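Local structure of synaptic vesicle glycoprotein 2C (Homo sapiens, 5JLV) at residues H42-D48 / F62-K68. The protein is a synaptic vesicle membrane glycoprotein whose luminal domain, the part in this structure, serves as a protein receptor for botulinum neurotoxin A. Residues are numbered along the deposited sequence; the frame is centred on the assembly and turned at random.
Sequences HTGMEYD and FKDSVFK
Tyr47 and Phe67 swing CG to the side opposite their own carbonyl carbons (chi1 -52° and -62°), and these matching torsions lay the two inward-facing rings side by side, planes 23° apart and slid until they barely overlap. Tyr47 CD2 sits over one face of Phe67, 3.5 Å from Phe67 CE2. Phe62 turns its edge toward the face of Tyr47; His42 brings CD2 within 3.8 Å of Phe62 CE2, while Phe67 CZ lies over a face of Phe62. Flat aromatic groups suit this interior because they pile up from coil to coil: Phe82 continues the stack from Phe62 and Phe87 that from Phe67. Between the strands the chain turns a corner, where Gly44 accepts a positive phi and donates its N-H to Lys63 O at 3.0 Å. That carbonyl is gripped twice, since Ser65 OG, a small hydroxyl in a buried place, also donates to it from above its plane. Backbone hydrogen bonds between the parallel strands, such as Tyr47 N to Val66 O (2.8 Å), fix the register. On the outer face, Lys68 folds back at its last two torsions until NZ forms a salt bridge with Glu46 OE2 (3.1 Å), from above the carboxylate plane. Stacked coils of this kind characterise the pentapeptide-repeat right-handed quadrilateral beta-helix: aromatics join them inside, while outside Glu46 OE2 and Asp48 OD1, 2.6 Å apart, probably hold a proton, and Lys68 would offset the remaining negative charge.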
loop_
_atom_site.group_PDB
_atom_site.type_symbol
_atom_site.label_atom_id
_atom_site.label_comp_id
_atom_site.label_asym_id
_atom_site.label_seq_id
_atom_site.Cartn_x
_atom_site.Cartn_y
_atom_site.Cartn_z
ATOM N N HIS C 42 32.903 3.548 21.072
ATOM C CA HIS C 42 32.197 4.825 20.944
ATOM C C HIS C 42 30.910 4.760 21.739
ATOM O O HIS C 42 30.112 3.841 21.550
ATOM C CB HIS C 42 31.873 5.113 19.475
ATOM C CG HIS C 42 33.073 5.130 18.582
ATOM N ND1 HIS C 42 33.972 6.173 18.567
ATOM C CD2 HIS C 42 33.511 4.242 17.659
ATOM C CE1 HIS C 42 34.919 5.923 17.680
ATOM N NE2 HIS C 42 34.661 4.758 17.113
ATOM N N THR C 43 30.703 5.727 22.629
ATOM C CA THR C 43 29.531 5.713 23.511
ATOM C C THR C 43 28.738 7.018 23.433
ATOM O O THR C 43 29.320 8.092 23.368
ATOM C CB THR C 43 29.941 5.437 24.973
ATOM O OG1 THR C 43 30.681 4.214 25.032
ATOM C CG2 THR C 43 28.710 5.321 25.886
ATOM N N GLY C 44 27.409 6.905 23.433
ATOM C CA GLY C 44 26.519 8.058 23.624
ATOM C C GLY C 44 26.446 9.056 22.475
ATOM O O GLY C 44 26.014 10.193 22.661
ATOM N N MET C 45 26.854 8.631 21.287
ATOM C CA MET C 45 26.905 9.517 20.132
ATOM C C MET C 45 25.717 9.318 19.192
ATOM O O MET C 45 25.214 8.199 19.044
ATOM C CB MET C 45 28.197 9.276 19.347
ATOM C CG MET C 45 29.479 9.502 20.132
ATOM S SD MET C 45 29.573 11.175 20.782
ATOM C CE MET C 45 29.466 12.148 19.278
ATOM N N GLU C 46 25.280 10.401 18.551
ATOM C CA GLU C 46 24.396 10.288 17.405
ATOM C C GLU C 46 25.178 10.454 16.096
ATOM O O GLU C 46 26.147 11.220 16.029
ATOM C CB GLU C 46 23.228 11.281 17.483
ATOM C CG GLU C 46 22.219 11.101 16.350
ATOM C CD GLU C 46 20.942 11.898 16.532
ATOM O OE1 GLU C 46 20.602 12.239 17.686
ATOM O OE2 GLU C 46 20.262 12.166 15.515
ATOM N N TYR C 47 24.762 9.713 15.074
ATOM C CA TYR C 47 25.347 9.800 13.750
ATOM C C TYR C 47 24.218 10.010 12.730
ATOM O O TYR C 47 23.383 9.120 12.533
ATOM C CB TYR C 47 26.152 8.517 13.425
ATOM C CG TYR C 47 27.181 8.151 14.494
ATOM C CD1 TYR C 47 28.464 8.709 14.475
ATOM C CD2 TYR C 47 26.857 7.281 15.538
ATOM C CE1 TYR C 47 29.405 8.387 15.453
ATOM C CE2 TYR C 47 27.790 6.955 16.518
ATOM C CZ TYR C 47 29.061 7.513 16.466
ATOM O OH TYR C 47 29.981 7.209 17.439
ATOM N N ASP C 48 24.182 11.206 12.130
ATOM C CA ASP C 48 23.163 11.594 11.143
ATOM C C ASP C 48 23.795 11.543 9.769
ATOM O O ASP C 48 24.875 12.118 9.561
ATOM C CB ASP C 48 22.679 13.038 11.381
ATOM C CG ASP C 48 21.665 13.151 12.505
ATOM O OD1 ASP C 48 21.407 12.147 13.203
ATOM O OD2 ASP C 48 21.122 14.268 12.697
ATOM N N PHE C 62 30.107 0.069 19.322
ATOM C CA PHE C 62 29.270 1.242 19.514
ATOM C C PHE C 62 28.308 0.933 20.652
ATOM O O PHE C 62 27.684 -0.126 20.665
ATOM C CB PHE C 62 28.464 1.537 18.241
ATOM C CG PHE C 62 29.295 2.013 17.086
ATOM C CD1 PHE C 62 29.829 1.109 16.175
ATOM C CD2 PHE C 62 29.513 3.374 16.883
ATOM C CE1 PHE C 62 30.585 1.549 15.102
ATOM C CE2 PHE C 62 30.271 3.819 15.809
ATOM C CZ PHE C 62 30.812 2.902 14.918
ATOM N N LYS C 63 28.174 1.848 21.595
ATOM C CA LYS C 63 27.285 1.635 22.727
ATOM C C LYS C 63 26.448 2.881 23.002
ATOM O O LYS C 63 26.961 4.003 22.939
ATOM C CB LYS C 63 28.104 1.205 23.951
ATOM C CG LYS C 63 27.359 1.171 25.271
ATOM C CD LYS C 63 28.253 0.630 26.394
ATOM C CE LYS C 63 29.713 1.044 26.212
ATOM N NZ LYS C 63 30.492 1.002 27.479
ATOM N N ASP C 64 25.154 2.679 23.277
ATOM C CA ASP C 64 24.209 3.774 23.588
ATOM C C ASP C 64 24.199 4.850 22.503
ATOM O O ASP C 64 24.190 6.034 22.799
ATOM C CB ASP C 64 24.513 4.423 24.957
ATOM C CG ASP C 64 24.545 3.423 26.095
ATOM O OD1 ASP C 64 23.797 2.428 26.059
ATOM O OD2 ASP C 64 25.321 3.641 27.046
ATOM N N SER C 65 24.219 4.424 21.249
ATOM C CA SER C 65 24.363 5.343 20.143
ATOM C C SER C 65 23.134 5.335 19.270
ATOM O O SER C 65 22.369 4.365 19.267
ATOM C CB SER C 65 25.609 5.000 19.324
ATOM O OG SER C 65 26.782 5.286 20.068
ATOM N N VAL C 66 22.932 6.433 18.551
ATOM C CA VAL C 66 21.818 6.572 17.627
ATOM C C VAL C 66 22.363 6.758 16.200
ATOM O O VAL C 66 23.265 7.560 15.971
ATOM C CB VAL C 66 20.892 7.747 18.022
ATOM C CG1 VAL C 66 19.791 7.956 16.976
ATOM C CG2 VAL C 66 20.278 7.498 19.395
ATOM N N PHE C 67 21.841 5.978 15.264
ATOM C CA PHE C 67 22.185 6.136 13.854
ATOM C C PHE C 67 20.931 6.550 13.095
ATOM O O PHE C 67 19.977 5.763 12.983
ATOM C CB PHE C 67 22.758 4.828 13.273
ATOM C CG PHE C 67 24.032 4.371 13.930
ATOM C CD1 PHE C 67 24.001 3.667 15.135
ATOM C CD2 PHE C 67 25.268 4.618 13.331
ATOM C CE1 PHE C 67 25.177 3.239 15.741
ATOM C CE2 PHE C 67 26.451 4.203 13.937
ATOM C CZ PHE C 67 26.403 3.507 15.142
ATOM N N LYS C 68 20.923 7.791 12.598
ATOM C CA LYS C 68 19.798 8.316 11.802
ATOM C C LYS C 68 20.164 8.513 10.320
ATOM O O LYS C 68 21.115 9.226 10.004
ATOM C CB LYS C 68 19.280 9.640 12.389
ATOM C CG LYS C 68 17.887 10.016 11.885
ATOM C CD LYS C 68 17.439 11.403 12.350
ATOM C CE LYS C 68 16.686 11.356 13.678
ATOM N NZ LYS C 68 17.551 10.935 14.824
#